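Local atomic coordinates of XisI protein-like (Anabaena variabilis, PDB entry 2NLV), a protein that is of unknown function but belongs to the XisI family, whose namesake probably assists the recombinase XisF in rearranging nitrogen-fixation genes of cyanobacteria. Residues 61-66 with 70-75; 33-36 with 41-44; 79-84 with 107-112. One frame throughout, in Å; residues are numbered along the deposited sequence.

The three contacts follow one another along the chain in the order 2, 1, 3. Interactions 1 and 2 are antiparallel strand pairs of one mixed sheet. Their centres lie about 10 Å apart. Strands 41-47 and 53-65 are neighbours in that sheet and join the two contacts, with the H41 and D63 side chains hydrogen-bonded. Both pairs help form the dimer interface. Interaction 3, which no other chain touches, fastens the C-terminal segment 107-112 to helix 80-86 within the subunit. Its centre is about 10 Å from that of interaction 1, and F62 packs on P80 and L84. Interactions 2 and 3 lie on opposite sides of the chain's centre, about 19 Å apart between centres.

Interaction 1: residues 61-66 with 70-75; sequences HFDIKD and WLQQNL
F62 and D63 pair with L71 and W70 in an antiparallel beta hairpin of strands 53-65 and 68-74. A classic beta bulge sets Q72 and Q73 together opposite H61.

Backbone bonds hold the ladder. D63 and W70 form a hydrogen-bonded pair: D63 N to W70 O is 2.9 Å and W70 N to D63 O is 2.8 Å. At the bulge, Q72 N reaches H61 O at 2.9 Å, and H61 N gives a further bond to Q73 O.

A polar group sits on the face with H61 and D63. Q72 NE2 donates to D63 OD2 at 2.8 Å, nearly in line with the C-O bond. The carboxylate and amide planes are turned 72° apart. D63 OD1 accepts from H61 NE2, which meets it from above the carboxylate plane. OD1 is also hydrogen-bonded to H41 ND1. H61 ND1 bonds to Y56 OH of the second subunit, and D63 OD2 to Q32 NE2, also of the second subunit. The buried carboxylate is thus held by several partners and shares in the dimer interface.

F62 and L71 make an apolar contact on the other face of the hairpin. F62 CE1 meets L71 CD1 at 3.7 Å, and helices 2-21 and 80-86 also pack on F62.

Two rings are met over a face. Q72 CB makes a CH-pi contact with H61. K65 lies over the W70 indole, bent at chi3 (71°). Its CD makes a CH-pi contact 3.7 Å from the centroid of the five-membered ring. Its NZ makes a cation-pi contact 3.4 Å from the six-membered centroid, 11° off the normal. One water joins K65 NZ to Q72 NE2. At the indole edge another water, in the ring plane, accepts from W70 NE1 at 2.9 Å and donates to K65 O.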
loop_
_atom_site.group_PDB
_atom_site.type_symbol
_atom_site.label_atom_id
_atom_site.label_comp_id
_atom_site.label_asym_id
_atom_site.label_seq_id
_atom_site.Cartn_x
_atom_site.Cartn_y
_atom_site.Cartn_z
ATOM N N HIS A 61 -7.813 1.035 2.512
ATOM C CA HIS A 61 -6.557 1.445 3.160
ATOM C C HIS A 61 -6.910 2.159 4.461
ATOM O O HIS A 61 -7.696 3.112 4.459
ATOM C CB HIS A 61 -5.822 2.372 2.211
ATOM C CG HIS A 61 -4.523 2.948 2.693
ATOM N ND1 HIS A 61 -3.616 3.456 1.801
ATOM C CD2 HIS A 61 -3.972 3.137 3.926
ATOM C CE1 HIS A 61 -2.552 3.916 2.443
ATOM N NE2 HIS A 61 -2.743 3.758 3.737
ATOM N N PHE A 62 -6.316 1.697 5.573
ATOM C CA PHE A 62 -6.340 2.379 6.875
ATOM C C PHE A 62 -4.949 2.757 7.310
ATOM O O PHE A 62 -4.040 1.927 7.198
ATOM C CB PHE A 62 -6.880 1.464 7.938
ATOM C CG PHE A 62 -8.299 1.096 7.788
ATOM C CD1 PHE A 62 -9.297 1.973 8.183
ATOM C CD2 PHE A 62 -8.630 -0.197 7.423
ATOM C CE1 PHE A 62 -10.659 1.567 8.127
ATOM C CE2 PHE A 62 -9.976 -0.593 7.368
ATOM C CZ PHE A 62 -10.934 0.306 7.723
ATOM N N ASP A 63 -4.779 3.951 7.845
ATOM C CA ASP A 63 -3.583 4.303 8.620
ATOM C C ASP A 63 -3.968 4.475 10.075
ATOM O O ASP A 63 -5.117 4.703 10.375
ATOM C CB ASP A 63 -2.952 5.562 8.113
ATOM C CG ASP A 63 -2.531 5.452 6.645
ATOM O OD1 ASP A 63 -1.841 4.456 6.309
ATOM O OD2 ASP A 63 -2.873 6.371 5.887
ATOM N N ILE A 64 -2.996 4.413 10.970
ATOM C CA ILE A 64 -3.180 4.881 12.338
ATOM C C ILE A 64 -2.154 5.957 12.563
ATOM O O ILE A 64 -0.965 5.722 12.430
ATOM C CB ILE A 64 -3.122 3.746 13.406
ATOM C CG1 ILE A 64 -4.078 2.616 13.082
ATOM C CG2 ILE A 64 -3.464 4.342 14.765
ATOM C CD1 ILE A 64 -3.879 1.344 13.891
ATOM N N LYS A 65 -2.647 7.170 12.780
ATOM C CA LYS A 65 -1.838 8.407 12.850
ATOM C C LYS A 65 -2.194 9.122 14.111
ATOM O O LYS A 65 -3.334 9.425 14.348
ATOM C CB LYS A 65 -2.097 9.325 11.659
ATOM C CG LYS A 65 -1.778 8.736 10.292
ATOM C CD LYS A 65 -2.358 9.555 9.136
ATOM C CE LYS A 65 -1.630 10.887 8.959
ATOM N NZ LYS A 65 -2.404 11.866 8.135
ATOM N N ASP A 66 -1.197 9.312 14.969
ATOM C CA ASP A 66 -1.373 9.923 16.277
ATOM C C ASP A 66 -2.485 9.250 17.033
ATOM O O ASP A 66 -3.315 9.872 17.675
ATOM C CB ASP A 66 -1.587 11.434 16.126
ATOM C CG ASP A 66 -0.438 12.107 15.402
ATOM O OD1 ASP A 66 0.733 11.815 15.740
ATOM O OD2 ASP A 66 -0.695 12.894 14.468
ATOM N N TRP A 70 -7.317 6.426 10.305
ATOM C CA TRP A 70 -7.686 7.153 9.074
ATOM C C TRP A 70 -8.137 6.194 8.004
ATOM O O TRP A 70 -7.374 5.313 7.603
ATOM C CB TRP A 70 -6.496 7.948 8.564
ATOM C CG TRP A 70 -6.162 9.173 9.326
ATOM C CD1 TRP A 70 -5.905 9.274 10.677
ATOM C CD2 TRP A 70 -6.041 10.463 8.791
ATOM N NE1 TRP A 70 -5.658 10.597 11.005
ATOM C CE2 TRP A 70 -5.717 11.339 9.860
ATOM C CE3 TRP A 70 -6.146 10.996 7.495
ATOM C CZ2 TRP A 70 -5.494 12.693 9.663
ATOM C CZ3 TRP A 70 -5.902 12.345 7.326
ATOM C CH2 TRP A 70 -5.610 13.169 8.400
ATOM N N LEU A 71 -9.360 6.342 7.554
ATOM C CA LEU A 71 -9.874 5.625 6.348
ATOM C C LEU A 71 -9.454 6.401 5.119
ATOM O O LEU A 71 -9.904 7.542 4.908
ATOM C CB LEU A 71 -11.363 5.439 6.412
ATOM C CG LEU A 71 -11.989 4.731 5.197
ATOM C CD1 LEU A 71 -11.448 3.285 4.981
ATOM C CD2 LEU A 71 -13.513 4.710 5.260
ATOM N N GLN A 72 -8.573 5.838 4.307
ATOM C CA GLN A 72 -8.006 6.535 3.174
ATOM C C GLN A 72 -8.545 6.139 1.838
ATOM O O GLN A 72 -8.431 6.884 0.887
ATOM C CB GLN A 72 -6.475 6.370 3.127
ATOM C CG GLN A 72 -5.743 6.796 4.432
ATOM C CD GLN A 72 -5.469 8.266 4.547
ATOM O OE1 GLN A 72 -6.188 9.087 4.001
ATOM N NE2 GLN A 72 -4.426 8.614 5.320
ATOM N N GLN A 73 -9.124 4.950 1.750
ATOM C CA GLN A 73 -9.655 4.436 0.487
ATOM C C GLN A 73 -10.677 3.384 0.834
ATOM O O GLN A 73 -10.479 2.585 1.755
ATOM C CB GLN A 73 -8.515 3.802 -0.316
ATOM C CG GLN A 73 -8.869 3.011 -1.579
ATOM C CD GLN A 73 -8.803 3.843 -2.758
ATOM O OE1 GLN A 73 -9.144 5.018 -2.733
ATOM N NE2 GLN A 73 -8.355 3.226 -3.855
ATOM N N ASN A 74 -11.818 3.344 0.109
ATOM C CA ASN A 74 -12.829 2.313 0.235
ATOM C C ASN A 74 -13.558 2.186 -1.073
ATOM O O ASN A 74 -14.412 3.010 -1.407
ATOM C CB ASN A 74 -13.842 2.642 1.305
ATOM C CG ASN A 74 -14.946 1.628 1.348
ATOM O OD1 ASN A 74 -14.750 0.457 1.026
ATOM N ND2 ASN A 74 -16.114 2.071 1.826
ATOM N N LEU A 75 -13.196 1.148 -1.834
ATOM C CA LEU A 75 -13.903 0.855 -3.109
ATOM C C LEU A 75 -15.033 -0.106 -2.945
ATOM O O LEU A 75 -15.644 -0.493 -3.939
ATOM C CB LEU A 75 -12.893 0.327 -4.140
ATOM C CG LEU A 75 -11.672 1.182 -4.401
ATOM C CD1 LEU A 75 -10.732 0.650 -5.546
ATOM C CD2 LEU A 75 -12.095 2.606 -4.671
HETATM O O HOH W 1 -4.585 11.711 13.423
HETATM O O HOH W 2 -2.646 10.981 5.528
#

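Interaction 2: residues 33-36 with 41-44; sequences LILD and HYQW
Y42 faces L35 across two antiparallel strands, in a non-hydrogen-bonded pair. Its CB starts beside L35 CD2, 4.1 Å away. CG stands anti to the carbonyl carbon (chi1 -53°), which brings one ring edge to segment 33-36. There Y42 CD1 meets L35 CD2 at 3.9 Å, with the methyl in the ring plane. The two side chains cross at about a right angle. Further out, Y42 CE1 and CZ pass the backbone oxygen of D36; CE1 to D36 O is 3.7 Å. The tip, Y42 OH, is hydrogen-bonded to N40 OD1 in the turn. Helix 2-21 also packs on this ring, through Q9, V12, K13 and L16.

On the other sheet face, I34 and Q43 lie side by side. I34 CB comes 4.0 Å from Q43 CB. Their backbones bond twice: I34 N to Q43 O at 2.9 Å and Q43 N to I34 O at 2.8 Å. D36 and H41 repeat this pattern. D36 OD2 forms a salt bridge with R39 and also accepts from L35 N of the second subunit. The ladder is a regular antiparallel beta hairpin, both strands of which take part in the dimer interface.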
loop_
_atom_site.group_PDB
_atom_site.type_symbol
_atom_site.label_atom_id
_atom_site.label_comp_id
_atom_site.label_asym_id
_atom_site.label_seq_id
_atom_site.Cartn_x
_atom_site.Cartn_y
_atom_site.Cartn_z
ATOM N N LEU A 33 -2.429 -8.461 1.332
ATOM C CA LEU A 33 -2.637 -7.827 2.602
ATOM C C LEU A 33 -1.315 -7.190 2.994
ATOM O O LEU A 33 -0.299 -7.884 3.153
ATOM C CB LEU A 33 -3.061 -8.857 3.639
ATOM C CG LEU A 33 -4.534 -9.138 3.670
ATOM C CD1 LEU A 33 -4.743 -10.262 4.692
ATOM C CD2 LEU A 33 -5.353 -7.934 4.122
ATOM N N ILE A 34 -1.297 -5.882 3.019
ATOM C CA ILE A 34 -0.098 -5.090 3.219
ATOM C C ILE A 34 -0.231 -4.459 4.595
ATOM O O ILE A 34 -0.936 -3.440 4.752
ATOM C CB ILE A 34 0.095 -4.022 2.128
ATOM C CG1 ILE A 34 0.094 -4.659 0.735
ATOM C CG2 ILE A 34 1.391 -3.253 2.371
ATOM C CD1 ILE A 34 0.298 -3.786 -0.399
ATOM N N LEU A 35 0.437 -5.041 5.566
ATOM C CA LEU A 35 0.278 -4.645 6.938
ATOM C C LEU A 35 1.629 -4.228 7.481
ATOM O O LEU A 35 2.499 -5.066 7.745
ATOM C CB LEU A 35 -0.358 -5.760 7.803
ATOM C CG LEU A 35 -1.590 -6.489 7.201
ATOM C CD1 LEU A 35 -1.997 -7.705 7.966
ATOM C CD2 LEU A 35 -2.767 -5.498 7.013
ATOM N N ASP A 36 1.844 -2.930 7.614
ATOM C CA ASP A 36 3.032 -2.361 8.269
ATOM C C ASP A 36 2.671 -1.860 9.653
ATOM O O ASP A 36 2.080 -0.814 9.806
ATOM C CB ASP A 36 3.585 -1.292 7.360
ATOM C CG ASP A 36 4.768 -0.599 7.938
ATOM O OD1 ASP A 36 5.137 -0.815 9.132
ATOM O OD2 ASP A 36 5.389 0.110 7.136
ATOM N N HIS A 41 0.472 1.441 8.548
ATOM C CA HIS A 41 -0.177 1.515 7.264
ATOM C C HIS A 41 -0.700 0.148 6.911
ATOM O O HIS A 41 0.054 -0.826 6.909
ATOM C CB HIS A 41 0.810 1.997 6.168
ATOM C CG HIS A 41 1.509 3.284 6.465
ATOM N ND1 HIS A 41 0.854 4.479 6.648
ATOM C CD2 HIS A 41 2.835 3.565 6.567
ATOM C CE1 HIS A 41 1.757 5.437 6.835
ATOM N NE2 HIS A 41 2.966 4.912 6.779
ATOM N N TYR A 42 -1.982 0.087 6.497
ATOM C CA TYR A 42 -2.643 -1.185 6.333
ATOM C C TYR A 42 -3.512 -1.164 5.087
ATOM O O TYR A 42 -4.455 -0.359 5.035
ATOM C CB TYR A 42 -3.492 -1.505 7.576
ATOM C CG TYR A 42 -2.711 -1.422 8.906
ATOM C CD1 TYR A 42 -1.925 -2.485 9.348
ATOM C CD2 TYR A 42 -2.717 -0.257 9.683
ATOM C CE1 TYR A 42 -1.230 -2.376 10.554
ATOM C CE2 TYR A 42 -2.042 -0.165 10.861
ATOM C CZ TYR A 42 -1.297 -1.221 11.258
ATOM O OH TYR A 42 -0.557 -1.167 12.455
ATOM N N GLN A 43 -3.254 -2.039 4.125
ATOM C CA GLN A 43 -3.974 -2.064 2.857
ATOM C C GLN A 43 -4.455 -3.466 2.486
ATOM O O GLN A 43 -3.814 -4.466 2.815
ATOM C CB GLN A 43 -3.091 -1.571 1.679
ATOM C CG GLN A 43 -2.517 -0.182 1.827
ATOM C CD GLN A 43 -1.782 0.312 0.569
ATOM O OE1 GLN A 43 -1.231 1.426 0.567
ATOM N NE2 GLN A 43 -1.795 -0.484 -0.499
ATOM N N TRP A 44 -5.545 -3.518 1.741
ATOM C CA TRP A 44 -5.917 -4.668 0.943
ATOM C C TRP A 44 -5.903 -4.241 -0.505
ATOM O O TRP A 44 -6.615 -3.338 -0.894
ATOM C CB TRP A 44 -7.264 -5.186 1.319
ATOM C CG TRP A 44 -7.811 -6.170 0.242
ATOM C CD1 TRP A 44 -7.077 -6.951 -0.631
ATOM C CD2 TRP A 44 -9.149 -6.388 -0.065
ATOM N NE1 TRP A 44 -7.920 -7.640 -1.473
ATOM C CE2 TRP A 44 -9.208 -7.320 -1.121
ATOM C CE3 TRP A 44 -10.311 -5.915 0.463
ATOM C CZ2 TRP A 44 -10.424 -7.753 -1.673
ATOM C CZ3 TRP A 44 -11.545 -6.370 -0.108
ATOM C CH2 TRP A 44 -11.571 -7.232 -1.136
#

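Interaction 3: residues 79-84 with 107-112; sequences NPAEEL and TDYGVA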
loop_
_atom_site.group_PDB
_atom_site.type_symbol
_atom_site.label_atom_id
_atom_site.label_comp_id
_atom_site.label_asym_id
_atom_site.label_seq_id
_atom_site.Cartn_x
_atom_site.Cartn_y
_atom_site.Cartn_z
ATOM N N ASN A 79 -19.425 0.066 4.691
ATOM C CA ASN A 79 -19.095 1.244 5.500
ATOM C C ASN A 79 -18.120 0.853 6.587
ATOM O O ASN A 79 -18.537 0.565 7.717
ATOM C CB ASN A 79 -20.395 1.803 6.095
ATOM C CG ASN A 79 -20.227 3.177 6.648
ATOM O OD1 ASN A 79 -19.196 3.507 7.231
ATOM N ND2 ASN A 79 -21.285 3.987 6.512
ATOM N N PRO A 80 -16.803 0.767 6.246
ATOM C CA PRO A 80 -15.813 0.350 7.246
ATOM C C PRO A 80 -15.749 1.217 8.456
ATOM O O PRO A 80 -15.476 0.739 9.555
ATOM C CB PRO A 80 -14.497 0.370 6.493
ATOM C CG PRO A 80 -14.802 0.807 5.142
ATOM C CD PRO A 80 -16.240 1.001 4.909
ATOM N N ALA A 81 -16.049 2.509 8.331
ATOM C CA ALA A 81 -16.091 3.374 9.500
ATOM C C ALA A 81 -17.139 2.933 10.510
ATOM O O ALA A 81 -16.828 2.811 11.696
ATOM C CB ALA A 81 -16.277 4.828 9.118
ATOM N N GLU A 82 -18.357 2.656 10.041
ATOM C CA GLU A 82 -19.369 2.153 10.908
ATOM C C GLU A 82 -19.062 0.801 11.482
ATOM O O GLU A 82 -19.450 0.485 12.601
ATOM C CB GLU A 82 -20.715 2.121 10.172
ATOM C CG GLU A 82 -21.422 3.450 10.213
ATOM C CD GLU A 82 -21.495 4.122 11.615
ATOM O OE1 GLU A 82 -22.208 3.600 12.515
ATOM O OE2 GLU A 82 -20.838 5.191 11.831
ATOM N N GLU A 83 -18.346 -0.026 10.722
ATOM C CA GLU A 83 -17.972 -1.297 11.247
ATOM C C GLU A 83 -16.989 -1.162 12.404
ATOM O O GLU A 83 -17.093 -1.841 13.427
ATOM C CB GLU A 83 -17.424 -2.189 10.120
ATOM C CG GLU A 83 -18.534 -2.525 9.151
ATOM C CD GLU A 83 -18.091 -3.092 7.850
ATOM O OE1 GLU A 83 -16.881 -3.070 7.549
ATOM O OE2 GLU A 83 -18.955 -3.584 7.115
ATOM N N LEU A 84 -16.014 -0.275 12.259
ATOM C CA LEU A 84 -15.094 0.004 13.352
ATOM C C LEU A 84 -15.802 0.505 14.579
ATOM O O LEU A 84 -15.490 0.136 15.704
ATOM C CB LEU A 84 -13.986 0.980 12.924
ATOM C CG LEU A 84 -13.005 0.434 11.894
ATOM C CD1 LEU A 84 -12.219 1.623 11.411
ATOM C CD2 LEU A 84 -12.080 -0.649 12.484
ATOM N N THR A 107 -18.334 15.853 9.608
ATOM C CA THR A 107 -18.731 14.458 9.438
ATOM C C THR A 107 -19.191 13.882 10.771
ATOM O O THR A 107 -19.059 14.470 11.847
ATOM C CB THR A 107 -17.548 13.600 8.874
ATOM O OG1 THR A 107 -16.486 13.494 9.852
ATOM C CG2 THR A 107 -17.076 14.157 7.594
ATOM N N ASP A 108 -19.620 12.619 10.680
ATOM C CA ASP A 108 -19.987 11.874 11.863
ATOM C C ASP A 108 -18.786 11.423 12.694
ATOM O O ASP A 108 -18.941 10.951 13.845
ATOM C CB ASP A 108 -20.879 10.670 11.475
ATOM C CG ASP A 108 -22.292 11.062 11.087
ATOM O OD1 ASP A 108 -22.789 12.093 11.550
ATOM O OD2 ASP A 108 -22.907 10.282 10.318
ATOM N N TYR A 109 -17.584 11.575 12.141
ATOM C CA TYR A 109 -16.385 11.004 12.749
ATOM C C TYR A 109 -15.499 12.087 13.307
ATOM O O TYR A 109 -16.019 12.969 14.006
ATOM C CB TYR A 109 -15.709 10.091 11.735
ATOM C CG TYR A 109 -16.694 9.067 11.263
ATOM C CD1 TYR A 109 -16.925 7.901 12.025
ATOM C CD2 TYR A 109 -17.461 9.274 10.098
ATOM C CE1 TYR A 109 -17.876 6.987 11.620
ATOM C CE2 TYR A 109 -18.406 8.315 9.682
ATOM C CZ TYR A 109 -18.595 7.202 10.470
ATOM O OH TYR A 109 -19.592 6.267 10.131
ATOM N N GLY A 110 -14.189 12.056 13.052
ATOM C CA GLY A 110 -13.250 12.896 13.746
ATOM C C GLY A 110 -12.293 13.644 12.866
ATOM O O GLY A 110 -12.383 13.596 11.641
ATOM N N VAL A 111 -11.383 14.358 13.515
ATOM C CA VAL A 111 -10.362 15.108 12.814
ATOM C C VAL A 111 -9.036 14.757 13.442
ATOM O O VAL A 111 -8.982 14.170 14.510
ATOM C CB VAL A 111 -10.588 16.616 12.927
ATOM C CG1 VAL A 111 -11.885 16.988 12.214
ATOM C CG2 VAL A 111 -10.571 17.082 14.403
ATOM N N ALA A 112 -7.941 15.151 12.823
ATOM C CA ALA A 112 -6.616 15.007 13.470
ATOM C C ALA A 112 -6.597 15.751 14.866
ATOM O O ALA A 112 -6.209 15.284 15.941
ATOM C CB ALA A 112 -5.536 15.538 12.434
ATOM O OXT ALA A 112 -7.089 16.850 15.068
#
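The Y109 ring lies between A81 CB on one face and D108 CB on the other. A81 CB makes a CH-pi contact 4.0 Å from the ring centroid, 29° off the normal. It leans toward the hydroxyl end, 3.6 Å from Y109 CZ. D108 CB sits over the rim of the opposite face. At the ring edge, near its plane, is E82 OE2. The E82 carboxylate is turned 50° from the ring. With CG beside the backbone N (chi1 -55°), the ring is carried out to the first turn of helix 80-86.

That turn has its own cap. N79 is the N-cap residue, and its OD1 accepts from E82 N at 3.1 Å. The bend of the E82 chain at chi2 then turns its carboxylate to Y109. Before the tyrosine, T107 OG1 accepts from Y109 N in an ST turn. I94 and L96 also pack on Y109.

Y109 OH donates to E82 OE2. Their separation of 2.4 Å is very short, so its exact length is doubtful. E82 OE2 also forms a salt bridge with R91, which probably favours the charged carboxylate. The hydroxyl bond and the A81 contact together tie Y109 to the start of the helix.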